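Local coordinates for phosphodiesterase (Salpingoeca rosetta, PDB 7D7P), which is an all-helical metal-binding member of the cyclic nucleotide phosphodiesterase family, in the HD clan, with zinc and magnesium ions bound, at residues W54-L59 with A112-H117; A47-F52 with C70-Q75; N155-N160 with A290-P295; N283-L288 with P298-N303; F83-K88 with C192-N197. All coordinates share one frame; numbering follows the deposited sequence.

Contact 1: W54-L59 with A112-H117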
# COMPACT_ATOMS: atom_id res chain seq x y z
N TRP A 54 25.09 -7.96 -0.22
CA TRP A 54 23.99 -7.01 -0.40
C TRP A 54 23.94 -5.95 0.69
O TRP A 54 23.18 -4.98 0.55
CB TRP A 54 22.66 -7.77 -0.46
CG TRP A 54 22.51 -8.61 -1.70
CD1 TRP A 54 22.92 -9.90 -1.87
CD2 TRP A 54 21.91 -8.21 -2.93
NE1 TRP A 54 22.61 -10.33 -3.13
CE2 TRP A 54 21.99 -9.32 -3.81
CE3 TRP A 54 21.31 -7.03 -3.39
CZ2 TRP A 54 21.49 -9.28 -5.11
CZ3 TRP A 54 20.82 -7.00 -4.68
CH2 TRP A 54 20.91 -8.11 -5.53
N ASP A 55 24.71 -6.10 1.76
CA ASP A 55 24.77 -5.13 2.84
C ASP A 55 25.78 -4.02 2.58
O ASP A 55 26.01 -3.19 3.48
CB ASP A 55 25.11 -5.83 4.16
CG ASP A 55 23.96 -6.67 4.69
OD1 ASP A 55 22.90 -6.72 4.03
OD2 ASP A 55 24.13 -7.29 5.76
N PHE A 56 26.38 -3.98 1.39
CA PHE A 56 27.41 -2.99 1.10
C PHE A 56 26.85 -1.57 1.20
O PHE A 56 25.77 -1.28 0.68
CB PHE A 56 27.99 -3.23 -0.30
CG PHE A 56 28.90 -2.14 -0.78
CD1 PHE A 56 30.22 -2.09 -0.36
CD2 PHE A 56 28.44 -1.17 -1.65
CE1 PHE A 56 31.06 -1.08 -0.80
CE2 PHE A 56 29.28 -0.16 -2.09
CZ PHE A 56 30.59 -0.12 -1.66
N ASP A 57 27.60 -0.70 1.86
CA ASP A 57 27.24 0.70 2.01
C ASP A 57 28.50 1.55 1.86
O ASP A 57 29.44 1.40 2.65
CB ASP A 57 26.57 0.96 3.37
CG ASP A 57 25.88 2.31 3.43
OD1 ASP A 57 26.02 3.10 2.47
OD2 ASP A 57 25.18 2.58 4.43
N ALA A 58 28.50 2.43 0.86
CA ALA A 58 29.68 3.25 0.59
C ALA A 58 29.94 4.29 1.67
O ALA A 58 31.06 4.82 1.74
CB ALA A 58 29.52 3.96 -0.76
N LEU A 59 28.96 4.59 2.52
CA LEU A 59 29.17 5.57 3.58
C LEU A 59 30.19 5.07 4.61
O LEU A 59 30.85 5.88 5.26
CB LEU A 59 27.85 5.91 4.27
CG LEU A 59 26.82 6.67 3.43
CD1 LEU A 59 25.53 6.89 4.22
CD2 LEU A 59 27.39 8.00 2.94
N ALA A 112 27.36 6.94 -6.63
CA ALA A 112 27.77 6.29 -7.87
C ALA A 112 28.36 4.91 -7.60
O ALA A 112 28.05 3.95 -8.32
CB ALA A 112 28.79 7.17 -8.61
N VAL A 113 29.21 4.79 -6.58
CA VAL A 113 29.79 3.49 -6.25
C VAL A 113 28.71 2.52 -5.78
O VAL A 113 28.75 1.32 -6.09
CB VAL A 113 30.91 3.65 -5.21
CG1 VAL A 113 31.52 2.30 -4.86
CG2 VAL A 113 31.98 4.60 -5.73
N MET A 114 27.73 3.03 -5.02
CA MET A 114 26.61 2.20 -4.59
C MET A 114 25.85 1.63 -5.78
O MET A 114 25.45 0.46 -5.78
CB MET A 114 25.67 3.01 -3.70
CG MET A 114 26.17 3.22 -2.29
SD MET A 114 25.99 1.73 -1.29
CE MET A 114 24.32 1.93 -0.66
N VAL A 115 25.64 2.44 -6.82
CA VAL A 115 24.90 1.97 -7.99
C VAL A 115 25.76 1.01 -8.80
O VAL A 115 25.26 0.04 -9.37
CB VAL A 115 24.40 3.16 -8.82
CG1 VAL A 115 23.75 2.69 -10.12
CG2 VAL A 115 23.42 3.98 -8.00
N LEU A 116 27.07 1.27 -8.87
CA LEU A 116 27.97 0.35 -9.54
C LEU A 116 27.98 -1.01 -8.85
O LEU A 116 27.85 -2.05 -9.50
CB LEU A 116 29.39 0.92 -9.60
CG LEU A 116 30.46 -0.10 -10.00
CD1 LEU A 116 30.27 -0.55 -11.44
CD2 LEU A 116 31.86 0.44 -9.78
N HIS A 117 28.12 -1.01 -7.52
CA HIS A 117 28.19 -2.27 -6.79
C HIS A 117 26.86 -3.02 -6.84
O HIS A 117 26.84 -4.25 -6.99
CB HIS A 117 28.60 -2.02 -5.34
CG HIS A 117 28.81 -3.26 -4.54
ND1 HIS A 117 27.79 -3.87 -3.83
CD2 HIS A 117 29.91 -4.02 -4.35
CE1 HIS A 117 28.27 -4.95 -3.24
NE2 HIS A 117 29.55 -5.07 -3.53

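Contact 2: A47-F52 with C70-Q75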
# COMPACT_ATOMS: atom_id res chain seq x y z
N ALA A 47 29.69 -15.11 -6.65
CA ALA A 47 28.95 -14.93 -5.41
C ALA A 47 29.74 -15.39 -4.19
O ALA A 47 29.37 -15.03 -3.06
CB ALA A 47 27.62 -15.66 -5.48
N ALA A 48 30.80 -16.17 -4.38
CA ALA A 48 31.61 -16.63 -3.26
C ALA A 48 32.64 -15.61 -2.81
O ALA A 48 33.25 -15.79 -1.75
CB ALA A 48 32.31 -17.94 -3.62
N SER A 49 32.85 -14.54 -3.57
CA SER A 49 33.84 -13.53 -3.23
C SER A 49 33.34 -12.64 -2.09
O SER A 49 32.13 -12.41 -1.94
CB SER A 49 34.17 -12.67 -4.45
OG SER A 49 34.70 -11.41 -4.07
N SER A 50 34.28 -12.14 -1.30
CA SER A 50 33.93 -11.20 -0.23
C SER A 50 33.34 -9.91 -0.78
O SER A 50 32.73 -9.15 -0.02
CB SER A 50 35.17 -10.89 0.62
OG SER A 50 36.19 -10.29 -0.16
N LEU A 51 33.52 -9.64 -2.07
CA LEU A 51 32.89 -8.49 -2.71
C LEU A 51 31.38 -8.66 -2.83
O LEU A 51 30.66 -7.65 -2.90
CB LEU A 51 33.50 -8.26 -4.09
CG LEU A 51 33.07 -7.03 -4.90
CD1 LEU A 51 33.61 -5.76 -4.26
CD2 LEU A 51 33.55 -7.15 -6.34
N PHE A 52 30.88 -9.89 -2.84
CA PHE A 52 29.45 -10.15 -3.05
C PHE A 52 28.73 -10.06 -1.71
O PHE A 52 28.66 -11.03 -0.95
CB PHE A 52 29.25 -11.51 -3.71
CG PHE A 52 27.94 -11.65 -4.43
CD1 PHE A 52 26.81 -12.11 -3.77
CD2 PHE A 52 27.83 -11.30 -5.76
CE1 PHE A 52 25.60 -12.23 -4.43
CE2 PHE A 52 26.63 -11.42 -6.43
CZ PHE A 52 25.51 -11.89 -5.76
N CYS A 70 35.75 -0.39 -6.83
CA CYS A 70 35.51 -0.21 -8.26
C CYS A 70 36.45 -1.07 -9.09
O CYS A 70 36.03 -1.71 -10.06
CB CYS A 70 35.66 1.27 -8.63
SG CYS A 70 34.48 2.37 -7.82
N VAL A 71 37.73 -1.10 -8.72
CA VAL A 71 38.70 -1.92 -9.45
C VAL A 71 38.37 -3.40 -9.29
O VAL A 71 38.49 -4.18 -10.25
CB VAL A 71 40.13 -1.60 -8.97
CG1 VAL A 71 41.13 -2.55 -9.61
CG2 VAL A 71 40.48 -0.15 -9.29
N ARG A 72 37.97 -3.82 -8.09
CA ARG A 72 37.65 -5.22 -7.86
C ARG A 72 36.45 -5.67 -8.68
O ARG A 72 36.41 -6.81 -9.16
CB ARG A 72 37.41 -5.48 -6.38
CG ARG A 72 38.66 -5.74 -5.58
CD ARG A 72 38.33 -6.24 -4.17
NE ARG A 72 37.73 -7.57 -4.17
CZ ARG A 72 37.31 -8.20 -3.08
NH1 ARG A 72 37.40 -7.61 -1.90
NH2 ARG A 72 36.78 -9.41 -3.17
N VAL A 73 35.45 -4.80 -8.85
CA VAL A 73 34.30 -5.14 -9.68
C VAL A 73 34.75 -5.41 -11.11
O VAL A 73 34.37 -6.43 -11.71
CB VAL A 73 33.24 -4.03 -9.62
CG1 VAL A 73 32.18 -4.25 -10.69
CG2 VAL A 73 32.60 -3.97 -8.24
N PHE A 74 35.56 -4.51 -11.67
CA PHE A 74 36.09 -4.71 -13.02
C PHE A 74 36.96 -5.96 -13.10
O PHE A 74 36.89 -6.71 -14.08
CB PHE A 74 36.89 -3.48 -13.45
CG PHE A 74 36.04 -2.35 -13.98
CD1 PHE A 74 35.30 -1.57 -13.11
CD2 PHE A 74 36.02 -2.06 -15.33
CE1 PHE A 74 34.53 -0.52 -13.59
CE2 PHE A 74 35.25 -1.02 -15.82
CZ PHE A 74 34.50 -0.25 -14.94
N GLN A 75 37.80 -6.19 -12.09
CA GLN A 75 38.72 -7.32 -12.13
C GLN A 75 37.98 -8.65 -12.01
O GLN A 75 38.20 -9.57 -12.80
CB GLN A 75 39.77 -7.19 -11.02

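Contact 3: N155-N160 with A290-P295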
# COMPACT_ATOMS: atom_id res chain seq x y z
N ASN A 155 15.04 17.69 -12.15
CA ASN A 155 14.75 18.14 -13.51
C ASN A 155 13.70 19.24 -13.51
O ASN A 155 13.75 20.15 -14.34
CB ASN A 155 14.27 16.96 -14.36
CG ASN A 155 15.42 16.17 -14.96
OD1 ASN A 155 16.49 16.72 -15.24
ND2 ASN A 155 15.20 14.88 -15.19
N ALA A 156 12.72 19.15 -12.61
CA ALA A 156 11.68 20.17 -12.54
C ALA A 156 12.26 21.55 -12.24
O ALA A 156 11.78 22.56 -12.76
CB ALA A 156 10.64 19.79 -11.49
N PHE A 157 13.31 21.60 -11.41
CA PHE A 157 13.96 22.88 -11.14
C PHE A 157 14.55 23.47 -12.41
O PHE A 157 14.40 24.67 -12.67
CB PHE A 157 15.05 22.71 -10.07
CG PHE A 157 15.88 23.94 -9.88
CD1 PHE A 157 15.47 24.94 -9.01
CD2 PHE A 157 17.06 24.12 -10.59
CE1 PHE A 157 16.23 26.08 -8.84
CE2 PHE A 157 17.82 25.26 -10.42
CZ PHE A 157 17.41 26.24 -9.55
N HIS A 158 15.25 22.65 -13.19
CA HIS A 158 15.87 23.16 -14.42
C HIS A 158 14.82 23.67 -15.39
O HIS A 158 14.98 24.74 -15.98
CB HIS A 158 16.72 22.07 -15.06
CG HIS A 158 18.03 21.85 -14.38
ND1 HIS A 158 19.13 22.65 -14.61
CD2 HIS A 158 18.41 20.95 -13.44
CE1 HIS A 158 20.14 22.24 -13.86
NE2 HIS A 158 19.73 21.20 -13.14
N ILE A 159 13.73 22.91 -15.57
CA ILE A 159 12.68 23.32 -16.50
C ILE A 159 11.99 24.59 -16.01
O ILE A 159 11.76 25.53 -16.78
CB ILE A 159 11.69 22.17 -16.72
CG1 ILE A 159 12.41 20.96 -17.33
CG2 ILE A 159 10.53 22.61 -17.60
CD1 ILE A 159 11.54 19.72 -17.45
N ASN A 160 11.65 24.64 -14.71
CA ASN A 160 10.93 25.80 -14.18
C ASN A 160 11.82 27.04 -14.17
O ASN A 160 11.33 28.15 -14.42
CB ASN A 160 10.41 25.50 -12.78
CG ASN A 160 9.25 24.52 -12.78
OD1 ASN A 160 8.65 24.24 -13.82
ND2 ASN A 160 8.93 23.98 -11.61
N ALA A 290 12.34 29.18 -3.55
CA ALA A 290 11.68 30.34 -2.96
C ALA A 290 12.47 31.62 -3.23
O ALA A 290 11.89 32.66 -3.52
CB ALA A 290 11.47 30.13 -1.46
N LYS A 291 13.80 31.54 -3.14
CA LYS A 291 14.64 32.70 -3.43
C LYS A 291 14.58 33.11 -4.89
O LYS A 291 14.86 34.27 -5.21
CB LYS A 291 16.09 32.41 -3.03
N MET A 292 14.22 32.19 -5.79
CA MET A 292 14.12 32.48 -7.21
C MET A 292 12.68 32.66 -7.68
O MET A 292 12.45 32.84 -8.88
CB MET A 292 14.78 31.36 -8.02
CG MET A 292 16.29 31.38 -7.95
SD MET A 292 17.05 30.09 -8.96
CE MET A 292 18.78 30.58 -8.86
N ASN A 293 11.71 32.63 -6.75
CA ASN A 293 10.29 32.78 -7.07
C ASN A 293 9.82 31.68 -8.02
O ASN A 293 9.18 31.94 -9.04
CB ASN A 293 10.00 34.17 -7.64
CG ASN A 293 8.52 34.51 -7.62
OD1 ASN A 293 7.75 33.93 -6.84
ND2 ASN A 293 8.11 35.44 -8.47
N LEU A 294 10.13 30.44 -7.66
CA LEU A 294 9.75 29.27 -8.44
C LEU A 294 8.80 28.40 -7.64
O LEU A 294 8.87 28.36 -6.41
CB LEU A 294 10.98 28.45 -8.84
CG LEU A 294 11.99 29.09 -9.78
CD1 LEU A 294 13.24 28.22 -9.90
CD2 LEU A 294 11.38 29.33 -11.15
N PRO A 295 7.89 27.68 -8.31
CA PRO A 295 7.02 26.75 -7.58
C PRO A 295 7.81 25.61 -6.96
O PRO A 295 8.87 25.22 -7.45
CB PRO A 295 6.06 26.24 -8.67
CG PRO A 295 6.83 26.38 -9.93
CD PRO A 295 7.67 27.62 -9.76
O HOH W 1 10.62 24.67 -9.37

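Contact 4: N283-L288 with P298-N303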
# COMPACT_ATOMS: atom_id res chain seq x y z
N ASN A 283 15.24 19.83 0.75
CA ASN A 283 15.06 21.06 1.51
C ASN A 283 15.88 22.20 0.93
O ASN A 283 15.42 23.35 0.89
CB ASN A 283 15.43 20.84 2.98
CG ASN A 283 14.55 19.80 3.65
OD1 ASN A 283 13.44 19.52 3.19
ND2 ASN A 283 15.04 19.22 4.74
N ASN A 284 17.10 21.91 0.48
CA ASN A 284 17.92 22.95 -0.15
C ASN A 284 17.31 23.45 -1.45
O ASN A 284 17.43 24.63 -1.78
CB ASN A 284 19.34 22.42 -0.40
CG ASN A 284 20.15 22.29 0.87
OD1 ASN A 284 19.87 22.96 1.87
ND2 ASN A 284 21.16 21.43 0.85
N GLN A 285 16.65 22.56 -2.21
CA GLN A 285 16.04 22.99 -3.47
C GLN A 285 14.85 23.91 -3.22
O GLN A 285 14.71 24.94 -3.89
CB GLN A 285 15.62 21.77 -4.29
CG GLN A 285 14.88 22.15 -5.57
CD GLN A 285 14.53 20.96 -6.44
OE1 GLN A 285 15.31 20.02 -6.58
NE2 GLN A 285 13.34 21.00 -7.03
N VAL A 286 13.98 23.54 -2.28
CA VAL A 286 12.83 24.38 -1.94
C VAL A 286 13.31 25.75 -1.47
O VAL A 286 12.70 26.78 -1.80
CB VAL A 286 11.97 23.68 -0.87
CG1 VAL A 286 11.08 24.68 -0.14
CG2 VAL A 286 11.12 22.59 -1.51
N GLU A 287 14.40 25.78 -0.70
CA GLU A 287 14.96 27.06 -0.26
C GLU A 287 15.47 27.87 -1.44
O GLU A 287 15.29 29.09 -1.50
CB GLU A 287 16.07 26.79 0.76
CG GLU A 287 17.20 27.81 0.78
CD GLU A 287 18.32 27.40 1.72
OE1 GLU A 287 18.01 26.90 2.83
OE2 GLU A 287 19.50 27.56 1.36
N LEU A 288 16.11 27.20 -2.41
CA LEU A 288 16.57 27.91 -3.61
C LEU A 288 15.40 28.33 -4.49
O LEU A 288 15.46 29.39 -5.13
CB LEU A 288 17.54 27.03 -4.40
CG LEU A 288 18.13 27.63 -5.68
CD1 LEU A 288 18.93 28.88 -5.36
CD2 LEU A 288 19.01 26.61 -6.40
N PRO A 298 5.11 20.08 -2.51
CA PRO A 298 4.95 20.10 -1.05
C PRO A 298 5.70 18.99 -0.34
O PRO A 298 6.05 19.16 0.84
CB PRO A 298 3.43 19.96 -0.87
CG PRO A 298 2.99 19.22 -2.08
CD PRO A 298 3.87 19.69 -3.21
N PHE A 299 5.96 17.86 -1.01
CA PHE A 299 6.68 16.76 -0.36
C PHE A 299 8.12 17.13 -0.02
O PHE A 299 8.69 16.58 0.92
CB PHE A 299 6.65 15.52 -1.25
N MET A 300 8.72 18.05 -0.78
CA MET A 300 10.10 18.44 -0.56
C MET A 300 10.27 19.40 0.62
O MET A 300 11.41 19.70 0.99
CB MET A 300 10.68 19.09 -1.82
CG MET A 300 10.97 18.11 -2.95
SD MET A 300 12.02 18.84 -4.21
CE MET A 300 12.21 17.47 -5.34
N ARG A 301 9.18 19.88 1.22
CA ARG A 301 9.29 20.86 2.29
C ARG A 301 9.59 20.22 3.64
O ARG A 301 10.23 20.85 4.48
CB ARG A 301 8.01 21.69 2.37
CG ARG A 301 7.68 22.46 1.10
CD ARG A 301 6.42 23.30 1.28
NE ARG A 301 6.09 24.05 0.07
CZ ARG A 301 6.58 25.25 -0.22
NH1 ARG A 301 7.43 25.84 0.60
NH2 ARG A 301 6.22 25.86 -1.34
N GLY A 302 9.15 18.98 3.85
CA GLY A 302 9.37 18.30 5.12
C GLY A 302 10.84 18.17 5.48
O GLY A 302 11.64 17.70 4.67
N ASN A 303 11.19 18.58 6.70
CA ASN A 303 12.59 18.63 7.12
C ASN A 303 12.85 17.94 8.45
O ASN A 303 13.92 18.14 9.04
CB ASN A 303 13.06 20.09 7.19
CG ASN A 303 12.31 20.89 8.24
OD1 ASN A 303 11.25 20.49 8.71
ND2 ASN A 303 12.85 22.05 8.60

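Contact 5: F83-K88 with C192-N197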
# COMPACT_ATOMS: atom_id res chain seq x y z
N PHE A 83 38.97 -7.18 -22.36
CA PHE A 83 39.17 -6.05 -23.25
C PHE A 83 40.58 -5.47 -23.18
O PHE A 83 40.82 -4.38 -23.70
CB PHE A 83 38.13 -4.96 -22.97
CG PHE A 83 36.73 -5.39 -23.28
CD1 PHE A 83 36.26 -5.41 -24.58
CD2 PHE A 83 35.87 -5.79 -22.26
CE1 PHE A 83 34.97 -5.81 -24.87
CE2 PHE A 83 34.58 -6.19 -22.54
CZ PHE A 83 34.13 -6.20 -23.84
N ASN A 84 41.52 -6.19 -22.56
CA ASN A 84 42.92 -5.76 -22.46
C ASN A 84 43.01 -4.33 -21.93
O ASN A 84 43.69 -3.47 -22.49
CB ASN A 84 43.65 -5.90 -23.80
CG ASN A 84 43.64 -7.33 -24.32
OD1 ASN A 84 43.67 -8.29 -23.54
ND2 ASN A 84 43.60 -7.48 -25.64
N ILE A 85 42.30 -4.08 -20.83
CA ILE A 85 42.18 -2.74 -20.28
C ILE A 85 43.49 -2.34 -19.61
O ILE A 85 44.02 -3.07 -18.77
CB ILE A 85 41.00 -2.66 -19.29
CG1 ILE A 85 39.67 -2.64 -20.05
CG2 ILE A 85 41.14 -1.45 -18.39
CD1 ILE A 85 38.45 -2.70 -19.15
N ASP A 86 44.01 -1.17 -19.98
CA ASP A 86 45.16 -0.59 -19.29
C ASP A 86 44.73 -0.14 -17.90
O ASP A 86 43.94 0.80 -17.76
CB ASP A 86 45.71 0.58 -20.11
CG ASP A 86 47.02 1.13 -19.55
OD1 ASP A 86 47.43 0.71 -18.44
OD2 ASP A 86 47.63 1.99 -20.22
N GLU A 87 45.24 -0.81 -16.87
CA GLU A 87 44.82 -0.52 -15.50
C GLU A 87 45.24 0.88 -15.05
O GLU A 87 44.64 1.41 -14.11
CB GLU A 87 45.36 -1.58 -14.55
CG GLU A 87 44.56 -2.86 -14.57
CD GLU A 87 45.24 -4.00 -13.84
OE1 GLU A 87 45.23 -3.99 -12.59
OE2 GLU A 87 45.78 -4.90 -14.51
N LYS A 88 46.25 1.47 -15.68
CA LYS A 88 46.57 2.87 -15.40
C LYS A 88 45.51 3.80 -15.97
O LYS A 88 45.22 4.84 -15.37
CB LYS A 88 47.95 3.22 -15.95
CG LYS A 88 49.07 2.36 -15.37
CD LYS A 88 50.44 2.95 -15.68
CE LYS A 88 50.63 3.15 -17.18
NZ LYS A 88 50.51 1.87 -17.93
N CYS A 192 42.15 8.53 -20.29
CA CYS A 192 41.08 7.85 -19.57
C CYS A 192 40.32 6.87 -20.45
O CYS A 192 39.31 6.31 -20.00
CB CYS A 192 40.11 8.87 -18.96
SG CYS A 192 40.88 10.03 -17.79
N ASN A 193 40.78 6.64 -21.68
CA ASN A 193 40.04 5.80 -22.62
C ASN A 193 40.13 4.33 -22.24
O ASN A 193 41.01 3.60 -22.72
CB ASN A 193 40.55 6.01 -24.04
CG ASN A 193 39.54 5.60 -25.08
OD1 ASN A 193 38.60 4.87 -24.78
ND2 ASN A 193 39.73 6.06 -26.31
N VAL A 194 39.20 3.87 -21.39
CA VAL A 194 39.16 2.47 -20.98
C VAL A 194 38.55 1.57 -22.04
O VAL A 194 38.67 0.34 -21.94
CB VAL A 194 38.38 2.35 -19.66
CG1 VAL A 194 36.89 2.24 -19.91
CG2 VAL A 194 38.88 1.16 -18.85
N VAL A 195 37.91 2.14 -23.06
CA VAL A 195 37.31 1.36 -24.14
C VAL A 195 38.11 1.49 -25.43
O VAL A 195 37.58 1.26 -26.52
CB VAL A 195 35.84 1.75 -24.35
CG1 VAL A 195 35.03 1.47 -23.09
CG2 VAL A 195 35.72 3.22 -24.75
N GLU A 196 39.40 1.85 -25.33
CA GLU A 196 40.21 2.09 -26.51
C GLU A 196 40.38 0.85 -27.38
O GLU A 196 40.64 0.99 -28.59
CB GLU A 196 41.59 2.62 -26.10
CG GLU A 196 42.39 1.65 -25.24
CD GLU A 196 43.69 2.24 -24.74
OE1 GLU A 196 44.11 3.29 -25.26
OE2 GLU A 196 44.29 1.64 -23.82
N ASN A 197 40.25 -0.35 -26.82
CA ASN A 197 40.50 -1.57 -27.58
C ASN A 197 39.24 -2.17 -28.20
O ASN A 197 39.34 -3.21 -28.85
CB ASN A 197 41.17 -2.61 -26.68
CG ASN A 197 42.57 -2.22 -26.28
OD1 ASN A 197 43.29 -1.56 -27.04
ND2 ASN A 197 42.98 -2.61 -25.07
O HOH W 2 39.92 -1.20 -24.02
O HOH W 3 42.49 0.65 -21.84

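Contact 1: W54-L59 with A112-H117
F56 lays its ring over the imidazole of H117, a face-to-face stack through which the loop before helix 63-76 packs onto helix 109-126 of the all-helical HD-type phosphodiesterase fold. The two rings lie 4.2 Å apart at their centroids, with planes inclined by 29°. F56 CG sits over the centre of the imidazole, and F56 CB approaches H117 CE1 to 3.4 Å. A chi1 of 171° sets CG of F56 anti to its backbone N. At the ring edge, V113 CG1 meets CZ of F56 at 4.1 Å. M114, its chain bent at chi2 and chi3, brings its sulfur obliquely to the same ring, a Met-aromatic contact with SD 4.7 Å from the centroid. This part is tight and wholly buried; NE2 of H117 bonds to the carbonyl of L51, which helps to set the turn of the imidazole beneath F56. The packing slackens toward the ends of 54-59: W54 and D55 start their side chains away from the helix and do not touch it, D55 on the surface, and L59 turns to helix 268-291. Between these ends D57 forms an Asx turn, OD1 accepting from L59 N and also from W274 NE1. The sulfur of M114 in turn receives a weak hydrogen bond from A58 N, 3.4 Å from SD.

Contact 2: A47-F52 with C70-Q75
S49, S50 and L51 meet R72 and V73 where an ST turn, overlaid on a type I beta turn from S49 to F52, sets the loop between helices 43-47 and 63-76 against the second of these helices. S49 comes first: its OG accepts from L51 N at 2.9 Å, closing the ST turn, and lies 3.0 Å from R72 NH2 at the rim of the guanidinium. E76, one turn further along the helix, bonds to this hydroxyl and forms a salt bridge with NH2 of R72, tying the turn and the arginine to one carboxylate. S50 follows with its OG in the plane of the guanidinium, where R72 NH2 donates to it at 3.2 Å with an N-H...O angle of 158°; the second bond, from NH1, is weak. The arginine chain reaches out from the helix and bends at chi3 (68°). L51 covers one face of the same group, CB standing 3.6 Å above its plane and offset toward the rim. Its side chain then runs inward, CG anti to the backbone N, and crosses that of V73 at about a right angle. The polar grip thus lies at the partly exposed margin, whereas the leucine enters the buried side. There CD2 of L51 rests 3.8 Å from CG2 of V73.

Contact 3: N155-N160 with A290-P295
F157 and N160, one turn apart on helix 155-161, face M292, L294 and P295 where the chain leaves helix 268-291. The ring of F157 takes two neighbours, both oblique: CE1 lies 3.8 Å from L294 CD1, and CZ lies 3.9 Å from M292 SD. The latter is a Met-aromatic contact with the sulfur 73° off the ring normal, and both side chains cross the phenylalanine at about a right angle. The other branch of the leucine, CD2, comes within 3.5 Å of N160 O. Beside it the N160 amide sets ND2 3.6 Å from CG of the P295 ring, and a water takes the N-H of ND2 at 2.9 Å while donating to P295 O at 2.7 Å. Further out, N293 adopts a positive phi of 60° in a Schellman motif, which ends helix 268-291 and redirects the chain, after which L294 points toward helix 155-161; M292 does so from just before the turn. Q285, L288 and E289 of the long helix also touch F157. The direct contacts are therefore dispersive, centred on the buried F157 ring, while the polar link between N160 and P295 runs through one water near the surface.

Contact 4: N283-L288 with P298-N303
V286 and M300 form the apolar centre of a helix-loop packing in which the chain, having left helix 268-291, folds back along that helix; the returning part opens with the 3-10 turn 298-300, ahead of helix 305-330. Among the apolar contacts, V286 CG2 presses on M300 CB at 3.5 Å, the two side chains crossing at a slant. CG1 of the valine, anti to its backbone N (chi1 160°), points instead to R301 and meets NH1 at 3.9 Å. The arginine chain, extended from CG to NE, crosses the valine at about a right angle and touches it through NH1, with its guanidinium tilted to the methyl. S296, earlier in the same loop, touches both V286 and R301.

The sulfur contact lies on the inner side. M300 is extended beyond CG and carries SD to the amide of Q285, 3.8 Å from NE2. That amide is held by other groups: NE2 donates to E289 OE2 and OE1 accepts from T154 N, which fixes its rotation and binds the buried glutamine to the chain just before helix 155-161.

Contacts of the N283 amide occupy the other end. The side chain of N283 reaches the turn at M300, G302 and N303, its amide facing the carbonyls of M300 and G302; the orientation of this group in the model is uncertain. N283 meets N303 at CB, the N303 amide turning away; the two amide planes are 82° apart. The CA atoms come nearest here, N283 CA lying 5.8 Å from R301 CA.

Contact 5: F83-K88 with C192-N197
F83, I85 and D86 meet V194, E196 and N197 in a partly buried loop-to-loop contact at the periphery of the helical fold, joining the linker ahead of helix 87-99 to the connection between helices 174-187 and 200-215. A direct hydrogen bond comes from N197, whose ND2 donates to F83 O at 3.1 Å with an N-H...O angle of 165°. The acceptor lies in the plane of the N197 amide, and the donor is tilted only 16° from the carbonyl plane. One water supplements this bond, donating to V194 O at 2.9 Å, accepting from N197 N and bonding weakly to F83 O. A second water accepts from D86 N and donates to E196 OE2 at 2.9 Å, so the glutamate reaches the opposite loop through solvent; its other oxygen, OE1, forms a salt bridge with K89. This bridge and that of D86 to K88 probably temper the repulsion expected between E196 OE2 and D86 OD2, which lie 4.9 Å apart. On the buried side I85 CG2 meets V194 CG2 at 3.5 Å, tighter than usual for two methyls, and L90 lies against both residues. V194 belongs to the type I beta turn from N193 to E196. At the other end D86 OD1 accepts from K88 N, 52° above the carboxylate plane, a side-chain capping bond characteristic of an N-cap residue at the start of a helix, here 87-99.

Contact 1 is the buried core member, an aromatic stack with sulfur packing; contacts 3 and 4 lie at the surface, and contacts 2 and 5 are partly buried. Contacts 1 and 2 touch: the loop carbonyl of L51 meets helix 109-126, while C70 of helix 63-76 packs on L116 of helix 109-126. Contacts 3 and 4 share helix 268-291 and meet where F157 packs on L288. They lie across the chain's centre from contact 2, whose arginine-serine bonding contrasts with their largely apolar and methionine packing. Contact 5 touches none of the others, though its nearest atoms come within about 5 Å of contact 2; it combines a direct hydrogen bond from an asparagine amide with water bridges.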